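Local coordinates for protein 401aa long hypothetical glucose-1-phosphate thymidylyltransferase (Sulfolobus tokodaii, PDB 2GGO) that probably couples a nucleotidyl group from UTP or dTTP to sugar 1-phosphates, as a bifunctional enzyme of UDP-GlcNAc and UDP-GalNAc synthesis, at residues Asn117-Val122 against Asp186-Met191; Leu133-Gln138 against Val197-Tyr202. All coordinates share one frame; numbering follows the deposited sequence.

The two contacts meet on one sheet: strand 117-123 of contact 1 and strand 197-201 of contact 2 are parallel neighbours, tied by probable hydrogen bonds such as G121 N to I200 O. Helix 184-194 of contact 1 runs on into strand 197-201, and M191 CE packs on V197 CG2 near that junction. Contact 1 is a buried helix-on-sheet contact with a thioether lying over an amide and two isoleucines meeting end to end. Contact 2 lies nearer the surface, at the sheet's edge, where two leucines of a two-stranded hairpin pack on V199; its polar bond stays within the turn of 133-138.

Contact 1. Residues Asn117-Val122 against Asp186-Met191; sequences NAIIGV and DAINLM
M191 and N117 meet with the thioether laid over the flat side of the amide. M191 CE sits almost straight above N117 CG, 3.4 Å away, and is nearly as near to N117 CB, while M191 SD stands over the same face at 3.8 Å from N117 ND2. The methionine starts out extended from the helix, with CG anti to the backbone N (chi1 -169°), and then bends at its last torsion, chi3 73°, which brings the methyl round onto the asparagine. The other side of the pairing is fixed by a polar bond: N117 OD1 accepts from the backbone N of N164, so the amide is held in place while the methyl covers it. With an alanine at this position, N164 N would probably be left without its acceptor and the methyl of M191 without the flat surface it rests on.

One helical turn earlier the contact becomes purely apolar. I119 and I188 reach for each other tip to tip, both with extended outer chains, and their CD1 atoms come to 3.7 Å. I119 CD1 also touches the second branch of the partner, I188 CG2, at 3.9 Å, so a single methyl is met by both arms of I188.

I188 is further enclosed by I167 of helix 166-173 and by L141 and I144 of the hairpin. The side chain of I119 lies about 5 Å from that of N157, which probably binds N-acetylglucosamine 1-phosphate, so this packing is probably close to the sugar-phosphate site. Residues spaced i and i+3 on a helix, set against alternate residues of a strand, here join helix 184-194 to the mixed sheet of the GT-A-type nucleotidyltransferase fold.

Contact 2. Residues Leu133-Gln138 against Val197-Tyr202; sequences LVLDNQ and VKVIEY
L135 presses one methyl onto the branched end of V199. L135 CD2 is 3.8 Å from V199 CB and lies about equally close to both methyls, V199 CG1 at 3.8 Å and V199 CG2 at 3.9 Å, so it is seated over the whole isopropyl group and not against a single prong. The leucine's root does not aim at the valine; the torsions carry the methyl there. CG stands beside the backbone N, anti to the carbonyl carbon (chi1 -68°), and chi2 of 177° puts CD1 anti to CA; the other branch, CD2, is the one that meets the valine.

V199 does point at its partners from the root, with CG1 roughly anti to the backbone N. That branch also takes the looser touch of the second leucine: L133 CD1 stands 4.2 Å from V199 CG1. L133 and L135 have nearly the same side-chain shape and, two residues apart on one strand, both reach V199, from neighbouring directions.

What is joined here is the small antiparallel hairpin of strands 132-135 and 141-145 and the edge strand 197-201 of the mixed nucleotidyltransferase sheet. A backbone hydrogen bond between V197 and L141 also ties the hairpin to this strand. V199 packs within that sheet on I119 and also touches L155, while L133 reaches N157, which probably helps bind N-acetylglucosamine 1-phosphate.

Beyond L135 the chain turns back. The carboxylate of D136 holds the turn, with D136 OD1 accepting from Q138 N at 2.7 Å. This is an Asx turn; the donor comes in on the anti side of the oxygen, 16° out of the carboxylate plane. A weak second bond reaches the same oxygen from N139 N.

Contact 1. Residues Asn117-Val122 against Asp186-Met191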
loop_
_atom_site.group_PDB
_atom_site.type_symbol
_atom_site.label_atom_id
_atom_site.label_comp_id
_atom_site.label_asym_id
_atom_site.label_seq_id
_atom_site.Cartn_x
_atom_site.Cartn_y
_atom_site.Cartn_z
ATOM N N ASN A 117 22.317 -17.832 -4.556
ATOM C CA ASN A 117 21.233 -16.954 -4.937
ATOM C C ASN A 117 19.920 -17.618 -4.581
ATOM O O ASN A 117 19.674 -18.752 -4.980
ATOM C CB ASN A 117 21.281 -16.691 -6.425
ATOM C CG ASN A 117 22.521 -15.946 -6.844
ATOM O OD1 ASN A 117 22.585 -14.740 -6.746
ATOM N ND2 ASN A 117 23.513 -16.671 -7.349
ATOM N N ALA A 118 19.071 -16.922 -3.824
ATOM C CA ALA A 118 17.739 -17.446 -3.481
ATOM C C ALA A 118 16.591 -16.442 -3.764
ATOM O O ALA A 118 16.824 -15.266 -4.033
ATOM C CB ALA A 118 17.707 -17.933 -2.017
ATOM N N ILE A 119 15.361 -16.926 -3.671
ATOM C CA ILE A 119 14.193 -16.162 -4.051
ATOM C C ILE A 119 13.009 -16.669 -3.259
ATOM O O ILE A 119 12.885 -17.864 -3.033
ATOM C CB ILE A 119 13.999 -16.274 -5.571
ATOM C CG1 ILE A 119 14.486 -15.000 -6.244
ATOM C CG2 ILE A 119 12.568 -16.634 -5.997
ATOM C CD1 ILE A 119 14.142 -14.958 -7.676
ATOM N N ILE A 120 12.170 -15.749 -2.782
ATOM C CA ILE A 120 10.968 -16.130 -2.027
ATOM C C ILE A 120 9.771 -16.240 -2.961
ATOM O O ILE A 120 9.618 -15.455 -3.887
ATOM C CB ILE A 120 10.738 -15.237 -0.785
ATOM C CG1 ILE A 120 11.880 -15.497 0.208
ATOM C CG2 ILE A 120 9.391 -15.540 -0.118
ATOM C CD1 ILE A 120 11.998 -14.525 1.352
ATOM N N GLY A 121 8.974 -17.273 -2.737
ATOM C CA GLY A 121 7.770 -17.523 -3.496
ATOM C C GLY A 121 6.616 -17.709 -2.544
ATOM O O GLY A 121 6.751 -18.301 -1.467
ATOM N N VAL A 122 5.477 -17.175 -2.942
ATOM C CA VAL A 122 4.294 -17.191 -2.113
ATOM C C VAL A 122 3.157 -17.788 -2.944
ATOM O O VAL A 122 3.096 -17.594 -4.167
ATOM C CB VAL A 122 3.960 -15.748 -1.570
ATOM C CG1 VAL A 122 3.763 -14.749 -2.700
ATOM C CG2 VAL A 122 2.759 -15.760 -0.631
ATOM N N ASP A 186 14.115 -11.277 -15.882
ATOM C CA ASP A 186 14.776 -11.706 -17.119
ATOM C C ASP A 186 16.169 -12.213 -16.836
ATOM O O ASP A 186 16.532 -13.314 -17.256
ATOM C CB ASP A 186 14.879 -10.542 -18.101
ATOM C CG ASP A 186 13.567 -10.231 -18.793
ATOM O OD1 ASP A 186 12.680 -11.120 -18.836
ATOM O OD2 ASP A 186 13.433 -9.089 -19.299
ATOM N N ALA A 187 16.933 -11.379 -16.126
ATOM C CA ALA A 187 18.308 -11.661 -15.718
ATOM C C ALA A 187 18.401 -12.854 -14.765
ATOM O O ALA A 187 19.335 -13.651 -14.847
ATOM C CB ALA A 187 18.931 -10.422 -15.088
ATOM N N ILE A 188 17.430 -12.969 -13.865
ATOM C CA ILE A 188 17.351 -14.097 -12.934
ATOM C C ILE A 188 17.078 -15.399 -13.690
ATOM O O ILE A 188 17.444 -16.489 -13.225
ATOM C CB ILE A 188 16.270 -13.867 -11.814
ATOM C CG1 ILE A 188 16.768 -12.846 -10.777
ATOM C CG2 ILE A 188 15.876 -15.186 -11.135
ATOM C CD1 ILE A 188 15.721 -12.409 -9.763
ATOM N N ASN A 189 16.448 -15.279 -14.859
ATOM C CA ASN A 189 16.063 -16.449 -15.644
ATOM C C ASN A 189 17.192 -17.121 -16.423
ATOM O O ASN A 189 17.224 -18.353 -16.520
ATOM C CB ASN A 189 14.853 -16.150 -16.522
ATOM C CG ASN A 189 13.574 -16.688 -15.926
ATOM O OD1 ASN A 189 12.493 -16.168 -16.174
ATOM N ND2 ASN A 189 13.692 -17.741 -15.129
ATOM N N LEU A 190 18.117 -16.315 -16.948
ATOM C CA LEU A 190 19.363 -16.829 -17.528
ATOM C C LEU A 190 20.283 -17.411 -16.452
ATOM O O LEU A 190 20.866 -18.479 -16.637
ATOM C CB LEU A 190 20.134 -15.740 -18.295
ATOM C CG LEU A 190 19.537 -14.458 -18.891
ATOM C CD1 LEU A 190 20.710 -13.610 -19.377
ATOM C CD2 LEU A 190 18.494 -14.695 -20.006
ATOM N N MET A 191 20.414 -16.691 -15.338
ATOM C CA MET A 191 21.239 -17.121 -14.211
ATOM C C MET A 191 20.772 -18.459 -13.648
ATOM O O MET A 191 21.592 -19.298 -13.291
ATOM C CB MET A 191 21.264 -16.046 -13.114
ATOM C CG MET A 191 22.310 -16.285 -12.016
ATOM S SD MET A 191 22.243 -15.146 -10.608
ATOM C CE MET A 191 20.780 -15.725 -9.764
#

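Contact 2. Residues Leu133-Gln138 against Val197-Tyr202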
loop_
_atom_site.group_PDB
_atom_site.type_symbol
_atom_site.label_atom_id
_atom_site.label_comp_id
_atom_site.label_asym_id
_atom_site.label_seq_id
_atom_site.Cartn_x
_atom_site.Cartn_y
_atom_site.Cartn_z
ATOM N N LEU A 133 6.150 -19.261 -10.724
ATOM C CA LEU A 133 7.467 -19.885 -10.545
ATOM C C LEU A 133 7.488 -21.345 -10.988
ATOM O O LEU A 133 6.826 -22.196 -10.383
ATOM C CB LEU A 133 7.966 -19.763 -9.091
ATOM C CG LEU A 133 8.179 -18.408 -8.394
ATOM C CD1 LEU A 133 8.628 -18.662 -6.974
ATOM C CD2 LEU A 133 9.179 -17.507 -9.099
ATOM N N VAL A 134 8.256 -21.615 -12.049
ATOM C CA VAL A 134 8.481 -22.982 -12.564
ATOM C C VAL A 134 9.617 -23.661 -11.786
ATOM O O VAL A 134 10.798 -23.328 -11.957
ATOM C CB VAL A 134 8.825 -23.001 -14.098
ATOM C CG1 VAL A 134 8.545 -24.376 -14.699
ATOM C CG2 VAL A 134 8.064 -21.928 -14.866
ATOM N N LEU A 135 9.255 -24.605 -10.928
ATOM C CA LEU A 135 10.247 -25.319 -10.138
ATOM C C LEU A 135 10.762 -26.593 -10.833
ATOM O O LEU A 135 9.973 -27.499 -11.128
ATOM C CB LEU A 135 9.664 -25.680 -8.772
ATOM C CG LEU A 135 9.360 -24.574 -7.769
ATOM C CD1 LEU A 135 8.732 -25.187 -6.533
ATOM C CD2 LEU A 135 10.621 -23.806 -7.412
ATOM N N ASP A 136 12.075 -26.673 -11.072
ATOM C CA ASP A 136 12.697 -27.901 -11.605
ATOM C C ASP A 136 12.533 -29.132 -10.681
ATOM O O ASP A 136 12.069 -29.014 -9.536
ATOM C CB ASP A 136 14.172 -27.672 -11.953
ATOM C CG ASP A 136 15.076 -27.515 -10.711
ATOM O OD1 ASP A 136 14.908 -28.236 -9.692
ATOM O OD2 ASP A 136 15.994 -26.667 -10.781
ATOM N N ASN A 137 12.935 -30.301 -11.188
ATOM C CA ASN A 137 12.798 -31.592 -10.480
ATOM C C ASN A 137 13.300 -31.629 -9.023
ATOM O O ASN A 137 12.952 -32.535 -8.259
ATOM C CB ASN A 137 13.449 -32.731 -11.299
ATOM C CG ASN A 137 14.995 -32.635 -11.359
ATOM O OD1 ASN A 137 15.705 -33.319 -10.598
ATOM N ND2 ASN A 137 15.513 -31.795 -12.269
ATOM N N GLN A 138 14.115 -30.641 -8.655
ATOM C CA GLN A 138 14.761 -30.613 -7.349
ATOM C C GLN A 138 14.296 -29.431 -6.509
ATOM O O GLN A 138 14.692 -29.284 -5.348
ATOM C CB GLN A 138 16.269 -30.573 -7.531
ATOM C CG GLN A 138 16.991 -31.613 -6.703
ATOM C CD GLN A 138 17.917 -32.463 -7.553
ATOM O OE1 GLN A 138 17.930 -33.691 -7.435
ATOM N NE2 GLN A 138 18.688 -31.813 -8.434
ATOM N N VAL A 197 19.436 -21.344 -8.123
ATOM C CA VAL A 197 18.692 -20.272 -7.465
ATOM C C VAL A 197 17.613 -20.911 -6.584
ATOM O O VAL A 197 16.568 -21.306 -7.096
ATOM C CB VAL A 197 18.033 -19.357 -8.519
ATOM C CG1 VAL A 197 17.445 -18.127 -7.876
ATOM C CG2 VAL A 197 19.033 -18.943 -9.550
ATOM N N LYS A 198 17.875 -21.046 -5.279
ATOM C CA LYS A 198 16.924 -21.655 -4.324
ATOM C C LYS A 198 15.566 -20.971 -4.364
ATOM O O LYS A 198 15.436 -19.848 -4.832
ATOM C CB LYS A 198 17.452 -21.565 -2.892
ATOM C CG LYS A 198 18.364 -22.682 -2.449
ATOM C CD LYS A 198 18.478 -22.744 -0.903
ATOM C CE LYS A 198 17.181 -23.251 -0.227
ATOM N NZ LYS A 198 17.318 -23.452 1.253
ATOM N N VAL A 199 14.549 -21.653 -3.884
ATOM C CA VAL A 199 13.242 -21.046 -3.770
ATOM C C VAL A 199 12.720 -21.431 -2.391
ATOM O O VAL A 199 12.483 -22.623 -2.116
ATOM C CB VAL A 199 12.264 -21.468 -4.929
ATOM C CG1 VAL A 199 10.811 -21.303 -4.528
ATOM C CG2 VAL A 199 12.525 -20.665 -6.193
ATOM N N ILE A 200 12.595 -20.419 -1.523
ATOM C CA ILE A 200 11.934 -20.564 -0.218
ATOM C C ILE A 200 10.469 -20.164 -0.390
ATOM O O ILE A 200 10.156 -19.176 -1.059
ATOM C CB ILE A 200 12.554 -19.667 0.895
ATOM C CG1 ILE A 200 14.041 -19.386 0.650
ATOM C CG2 ILE A 200 12.252 -20.233 2.303
ATOM C CD1 ILE A 200 14.941 -20.588 0.670
ATOM N N GLU A 201 9.580 -20.950 0.205
ATOM C CA GLU A 201 8.168 -20.677 0.115
ATOM C C GLU A 201 7.797 -19.822 1.315
ATOM O O GLU A 201 8.022 -20.225 2.473
ATOM C CB GLU A 201 7.356 -21.975 0.093
ATOM C CG GLU A 201 5.943 -21.831 -0.496
ATOM C CD GLU A 201 4.954 -22.868 0.048
ATOM O OE1 GLU A 201 5.363 -24.023 0.343
ATOM O OE2 GLU A 201 3.753 -22.522 0.188
ATOM N N TYR A 202 7.259 -18.632 1.025
ATOM C CA TYR A 202 6.769 -17.723 2.057
ATOM C C TYR A 202 5.547 -18.302 2.762
ATOM O O TYR A 202 4.613 -18.765 2.096
ATOM C CB TYR A 202 6.429 -16.356 1.455
ATOM C CG TYR A 202 6.074 -15.356 2.520
ATOM C CD1 TYR A 202 7.053 -14.852 3.376
ATOM C CD2 TYR A 202 4.765 -14.940 2.706
ATOM C CE1 TYR A 202 6.739 -13.950 4.380
ATOM C CE2 TYR A 202 4.447 -14.031 3.708
ATOM C CZ TYR A 202 5.440 -13.545 4.536
ATOM O OH TYR A 202 5.142 -12.655 5.526
#